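Local atomic coordinates of probable oxidoreductase (Mycobacterium abscessus, PDB entry 4EYE), a protein that probably acts as an oxidoreductase of the quinone oxidoreductase-like branch of the medium-chain dehydrogenase/reductase family and may bind zinc. Residues 151-165 with 176-190. Sequence-based numbering, arbitrary orientation.
Sequences YARRGQLRAGETVLV and AIQIAKGMGAKVIAV
Ala-176 O takes two hydrogen bonds: Tyr-151 OH donates to it at 2.6 Å, and Ala-180 N, one helical turn on, reaches it from the opposite face of the carbonyl plane. The phenol oxygen lies well above that plane, 44° out of it. Chi1 of -75° sets the Tyr-151 ring anti to its own carbonyl carbon, and its edge runs against helix 171-182, where CD2 meets Ile-179 CG2 at 3.5 Å. Ala-180 CB sits 3.5 Å from Tyr-151 OH, beside the bond to Ala-176 O. Leu-157 CD2 lies over one ring face, offset toward the rim, and also packs on Ala-185 CB. The extended Met-183 chain packs SD on Tyr-151 CB at 3.8 Å; the same sulfur lies 5.2 Å from the ring centroid, 54° off the ring normal, an oblique Met-aromatic contact.

The helix ends in a Schellman motif with Gly-184 at C-prime, and Gly-184 O accepts a 2.7 Å bond from Gly-160 N, in the type II turn leading into strand 162-165. From there the strands pair in parallel: Lys-186 N to Glu-161 O, Val-163 N to Lys-186 O, then the same alternation up to Val-190 N and Val-165 O. Under the helix, Val-165 CG1 touches Ala-176 CB at 3.8 Å and CG2 meets Val-187 CG1. On the other face of the sheet Leu-164 CD1 packs against Val-190 CG2 at 3.7 Å, while strand 228-233 flanks strand 162-165 across from strand 186-191.

Strand 162-165, helix 171-182 and strand 186-191 form the first beta-alpha-beta unit of a Rossmann-type domain, the nucleotide-binding fold of this family. The backbone ladder fixes the strand register, while the phenol's bond to a buried helical carbonyl ties helix 143-154 to the crossover helix through a polar link within apolar packing.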
loop_
_atom_site.group_PDB
_atom_site.type_symbol
_atom_site.label_atom_id
_atom_site.label_comp_id
_atom_site.label_asym_id
_atom_site.label_seq_id
_atom_site.Cartn_x
_atom_site.Cartn_y
_atom_site.Cartn_z
ATOM N N TYR A 151 -3.495 8.323 -9.172
ATOM C CA TYR A 151 -4.724 8.860 -9.767
ATOM C C TYR A 151 -4.742 10.378 -9.940
ATOM O O TYR A 151 -5.032 10.913 -11.045
ATOM C CB TYR A 151 -5.910 8.452 -8.913
ATOM C CG TYR A 151 -6.334 7.011 -9.045
ATOM C CD1 TYR A 151 -6.226 6.327 -10.233
ATOM C CD2 TYR A 151 -6.905 6.344 -7.958
ATOM C CE1 TYR A 151 -6.680 5.013 -10.351
ATOM C CE2 TYR A 151 -7.317 5.041 -8.059
ATOM C CZ TYR A 151 -7.227 4.371 -9.229
ATOM O OH TYR A 151 -7.727 3.064 -9.288
ATOM N N ALA A 152 -4.386 11.093 -8.893
ATOM C CA ALA A 152 -4.537 12.544 -8.899
ATOM C C ALA A 152 -3.433 13.217 -9.682
ATOM O O ALA A 152 -3.708 14.142 -10.434
ATOM C CB ALA A 152 -4.569 13.063 -7.490
ATOM N N ARG A 153 -2.187 12.783 -9.516
ATOM C CA ARG A 153 -1.069 13.475 -10.107
ATOM C C ARG A 153 -0.622 12.869 -11.430
ATOM O O ARG A 153 -0.420 13.578 -12.409
ATOM C CB ARG A 153 0.106 13.520 -9.136
ATOM C CG ARG A 153 1.339 14.233 -9.669
ATOM C CD ARG A 153 1.227 15.750 -9.579
ATOM N NE ARG A 153 2.542 16.361 -9.806
ATOM C CZ ARG A 153 2.976 17.465 -9.227
ATOM N NH1 ARG A 153 2.234 18.108 -8.319
ATOM N NH2 ARG A 153 4.170 17.920 -9.516
ATOM N N ARG A 154 -0.482 11.552 -11.478
ATOM C CA ARG A 154 0.117 10.922 -12.645
ATOM C C ARG A 154 -0.877 10.668 -13.752
ATOM O O ARG A 154 -0.645 11.049 -14.909
ATOM C CB ARG A 154 0.795 9.618 -12.259
ATOM C CG ARG A 154 1.988 9.796 -11.345
ATOM C CD ARG A 154 3.141 10.587 -11.962
ATOM N NE ARG A 154 3.718 9.880 -13.072
ATOM C CZ ARG A 154 3.845 10.347 -14.316
ATOM N NH1 ARG A 154 3.529 11.586 -14.625
ATOM N NH2 ARG A 154 4.343 9.537 -15.253
ATOM N N GLY A 155 -1.987 10.017 -13.405
ATOM C CA GLY A 155 -2.959 9.591 -14.408
ATOM C C GLY A 155 -4.115 10.560 -14.642
ATOM O O GLY A 155 -4.859 10.404 -15.623
ATOM N N GLN A 156 -4.228 11.580 -13.788
ATOM C CA GLN A 156 -5.314 12.534 -13.838
ATOM C C GLN A 156 -6.708 11.885 -14.059
ATOM O O GLN A 156 -7.439 12.248 -15.002
ATOM C CB GLN A 156 -5.034 13.621 -14.878
ATOM C CG GLN A 156 -3.797 14.458 -14.544
ATOM C CD GLN A 156 -3.496 15.516 -15.592
ATOM O OE1 GLN A 156 -4.124 16.576 -15.616
ATOM N NE2 GLN A 156 -2.510 15.244 -16.460
ATOM N N LEU A 157 -7.071 10.971 -13.162
ATOM C CA LEU A 157 -8.372 10.311 -13.203
ATOM C C LEU A 157 -9.489 11.332 -13.104
ATOM O O LEU A 157 -9.369 12.299 -12.384
ATOM C CB LEU A 157 -8.498 9.324 -12.050
ATOM C CG LEU A 157 -9.821 8.545 -11.987
ATOM C CD1 LEU A 157 -10.158 7.772 -13.260
ATOM C CD2 LEU A 157 -9.836 7.624 -10.761
ATOM N N ARG A 158 -10.578 11.123 -13.837
ATOM C CA ARG A 158 -11.702 12.035 -13.753
ATOM C C ARG A 158 -12.942 11.279 -13.356
ATOM O O ARG A 158 -13.082 10.098 -13.678
ATOM C CB ARG A 158 -11.900 12.738 -15.096
ATOM C CG ARG A 158 -10.770 13.694 -15.453
ATOM C CD ARG A 158 -10.766 14.870 -14.489
ATOM N NE ARG A 158 -9.651 15.801 -14.671
ATOM C CZ ARG A 158 -8.490 15.765 -14.001
ATOM N NH1 ARG A 158 -8.216 14.793 -13.117
ATOM N NH2 ARG A 158 -7.573 16.683 -14.241
ATOM N N ALA A 159 -13.849 11.963 -12.665
ATOM C CA ALA A 159 -15.175 11.402 -12.373
ATOM C C ALA A 159 -15.812 10.880 -13.678
ATOM O O ALA A 159 -15.706 11.511 -14.717
ATOM C CB ALA A 159 -16.056 12.465 -11.709
ATOM N N GLY A 160 -16.416 9.704 -13.630
ATOM C CA GLY A 160 -17.128 9.167 -14.780
ATOM C C GLY A 160 -16.253 8.360 -15.723
ATOM O O GLY A 160 -16.764 7.735 -16.645
ATOM N N GLU A 161 -14.935 8.339 -15.510
ATOM C CA GLU A 161 -14.085 7.443 -16.318
ATOM C C GLU A 161 -14.182 6.012 -15.827
ATOM O O GLU A 161 -14.654 5.763 -14.725
ATOM C CB GLU A 161 -12.639 7.935 -16.314
ATOM C CG GLU A 161 -12.445 9.262 -17.055
ATOM C CD GLU A 161 -10.994 9.631 -17.213
ATOM O OE1 GLU A 161 -10.262 9.741 -16.187
ATOM O OE2 GLU A 161 -10.562 9.779 -18.381
ATOM N N THR A 162 -13.747 5.058 -16.660
ATOM C CA THR A 162 -13.722 3.685 -16.260
ATOM C C THR A 162 -12.305 3.202 -16.048
ATOM O O THR A 162 -11.454 3.377 -16.944
ATOM C CB THR A 162 -14.393 2.782 -17.305
ATOM O OG1 THR A 162 -15.747 3.156 -17.403
ATOM C CG2 THR A 162 -14.296 1.314 -16.868
ATOM N N VAL A 163 -12.070 2.569 -14.893
ATOM C CA VAL A 163 -10.747 2.101 -14.503
ATOM C C VAL A 163 -10.751 0.597 -14.401
ATOM O O VAL A 163 -11.643 0.010 -13.788
ATOM C CB VAL A 163 -10.314 2.727 -13.157
ATOM C CG1 VAL A 163 -8.907 2.241 -12.720
ATOM C CG2 VAL A 163 -10.350 4.247 -13.267
ATOM N N LEU A 164 -9.766 -0.025 -15.047
ATOM C CA LEU A 164 -9.523 -1.433 -14.921
ATOM C C LEU A 164 -8.441 -1.591 -13.858
ATOM O O LEU A 164 -7.332 -1.071 -14.033
ATOM C CB LEU A 164 -9.013 -2.056 -16.224
ATOM C CG LEU A 164 -8.557 -3.518 -16.161
ATOM C CD1 LEU A 164 -9.815 -4.325 -15.891
ATOM C CD2 LEU A 164 -7.835 -3.973 -17.443
ATOM N N VAL A 165 -8.751 -2.346 -12.816
ATOM C CA VAL A 165 -7.786 -2.626 -11.753
ATOM C C VAL A 165 -7.399 -4.099 -11.849
ATOM O O VAL A 165 -8.243 -4.979 -11.721
ATOM C CB VAL A 165 -8.311 -2.309 -10.329
ATOM C CG1 VAL A 165 -7.231 -2.661 -9.287
ATOM C CG2 VAL A 165 -8.731 -0.829 -10.193
ATOM N N ALA A 176 -6.680 0.847 -4.943
ATOM C CA ALA A 176 -6.955 1.349 -6.324
ATOM C C ALA A 176 -8.467 1.344 -6.597
ATOM O O ALA A 176 -8.999 2.314 -7.153
ATOM C CB ALA A 176 -6.207 0.484 -7.341
ATOM N N ILE A 177 -9.163 0.325 -6.079
ATOM C CA ILE A 177 -10.612 0.263 -6.177
ATOM C C ILE A 177 -11.283 1.369 -5.345
ATOM O O ILE A 177 -12.144 2.099 -5.856
ATOM C CB ILE A 177 -11.193 -1.097 -5.691
ATOM C CG1 ILE A 177 -10.697 -2.237 -6.593
ATOM C CG2 ILE A 177 -12.742 -1.106 -5.754
ATOM C CD1 ILE A 177 -11.022 -3.609 -6.047
ATOM N N GLN A 178 -10.945 1.448 -4.058
ATOM C CA GLN A 178 -11.710 2.298 -3.162
ATOM C C GLN A 178 -11.464 3.761 -3.508
ATOM O O GLN A 178 -12.399 4.565 -3.505
ATOM C CB GLN A 178 -11.325 2.055 -1.700
ATOM C CG GLN A 178 -11.728 0.703 -1.151
ATOM C CD GLN A 178 -11.631 0.698 0.351
ATOM O OE1 GLN A 178 -10.549 0.981 0.921
ATOM N NE2 GLN A 178 -12.731 0.448 1.010
ATOM N N ILE A 179 -10.236 4.107 -3.846
ATOM C CA ILE A 179 -9.952 5.469 -4.227
ATOM C C ILE A 179 -10.629 5.875 -5.565
ATOM O O ILE A 179 -11.119 6.993 -5.692
ATOM C CB ILE A 179 -8.461 5.783 -4.263
ATOM C CG1 ILE A 179 -7.872 5.629 -2.844
ATOM C CG2 ILE A 179 -8.239 7.211 -4.829
ATOM C CD1 ILE A 179 -6.369 5.707 -2.723
ATOM N N ALA A 180 -10.599 4.994 -6.547
ATOM C CA ALA A 180 -11.255 5.260 -7.837
ATOM C C ALA A 180 -12.770 5.480 -7.622
ATOM O O ALA A 180 -13.353 6.438 -8.157
ATOM C CB ALA A 180 -11.013 4.104 -8.809
ATOM N N LYS A 181 -13.385 4.632 -6.809
ATOM C CA LYS A 181 -14.830 4.761 -6.513
ATOM C C LYS A 181 -15.056 6.069 -5.782
ATOM O O LYS A 181 -15.968 6.823 -6.106
ATOM C CB LYS A 181 -15.352 3.584 -5.687
ATOM C CG LYS A 181 -15.425 2.262 -6.414
ATOM C CD LYS A 181 -16.233 2.306 -7.708
ATOM C CE LYS A 181 -17.721 2.583 -7.510
ATOM N NZ LYS A 181 -18.308 2.975 -8.839
ATOM N N GLY A 182 -14.156 6.366 -4.847
ATOM C CA GLY A 182 -14.196 7.615 -4.117
ATOM C C GLY A 182 -14.114 8.835 -5.017
ATOM O O GLY A 182 -14.701 9.856 -4.707
ATOM N N MET A 183 -13.365 8.722 -6.119
ATOM C CA MET A 183 -13.216 9.824 -7.059
ATOM C C MET A 183 -14.287 9.854 -8.162
ATOM O O MET A 183 -14.155 10.587 -9.138
ATOM C CB MET A 183 -11.827 9.804 -7.686
ATOM C CG MET A 183 -10.724 10.145 -6.706
ATOM S SD MET A 183 -9.102 9.988 -7.453
ATOM C CE MET A 183 -8.130 10.829 -6.219
ATOM N N GLY A 184 -15.323 9.042 -8.033
ATOM C CA GLY A 184 -16.432 9.046 -9.027
ATOM C C GLY A 184 -16.177 8.220 -10.291
ATOM O O GLY A 184 -16.866 8.424 -11.299
ATOM N N ALA A 185 -15.215 7.287 -10.248
ATOM C CA ALA A 185 -14.970 6.387 -11.370
ATOM C C ALA A 185 -15.818 5.106 -11.300
ATOM O O ALA A 185 -16.299 4.705 -10.251
ATOM C CB ALA A 185 -13.495 5.999 -11.487
ATOM N N LYS A 186 -15.950 4.460 -12.444
ATOM C CA LYS A 186 -16.423 3.075 -12.512
ATOM C C LYS A 186 -15.217 2.166 -12.539
ATOM O O LYS A 186 -14.212 2.501 -13.162
ATOM C CB LYS A 186 -17.271 2.863 -13.763
ATOM C CG LYS A 186 -17.863 1.448 -13.914
ATOM C CD LYS A 186 -18.855 1.311 -15.108
ATOM C CE LYS A 186 -19.291 -0.161 -15.296
ATOM N NZ LYS A 186 -20.472 -0.331 -16.205
ATOM N N VAL A 187 -15.322 1.046 -11.827
ATOM C CA VAL A 187 -14.225 0.138 -11.644
ATOM C C VAL A 187 -14.585 -1.263 -12.132
ATOM O O VAL A 187 -15.551 -1.878 -11.679
ATOM C CB VAL A 187 -13.753 0.039 -10.155
ATOM C CG1 VAL A 187 -12.682 -1.030 -10.024
ATOM C CG2 VAL A 187 -13.199 1.368 -9.642
ATOM N N ILE A 188 -13.780 -1.750 -13.066
ATOM C CA ILE A 188 -13.779 -3.152 -13.448
ATOM C C ILE A 188 -12.529 -3.740 -12.808
ATOM O O ILE A 188 -11.442 -3.186 -12.994
ATOM C CB ILE A 188 -13.716 -3.327 -14.986
ATOM C CG1 ILE A 188 -14.971 -2.751 -15.650
ATOM C CG2 ILE A 188 -13.676 -4.809 -15.359
ATOM C CD1 ILE A 188 -14.826 -2.525 -17.147
ATOM N N ALA A 189 -12.690 -4.821 -12.051
ATOM C CA ALA A 189 -11.590 -5.480 -11.386
ATOM C C ALA A 189 -11.354 -6.853 -11.986
ATOM O O ALA A 189 -12.323 -7.602 -12.240
ATOM C CB ALA A 189 -11.909 -5.613 -9.914
ATOM N N VAL A 190 -10.088 -7.188 -12.220
ATOM C CA VAL A 190 -9.708 -8.550 -12.621
ATOM C C VAL A 190 -8.950 -9.198 -11.474
ATOM O O VAL A 190 -8.082 -8.555 -10.873
ATOM C CB VAL A 190 -8.844 -8.556 -13.875
ATOM C CG1 VAL A 190 -8.430 -9.991 -14.229
ATOM C CG2 VAL A 190 -9.644 -7.961 -15.035
#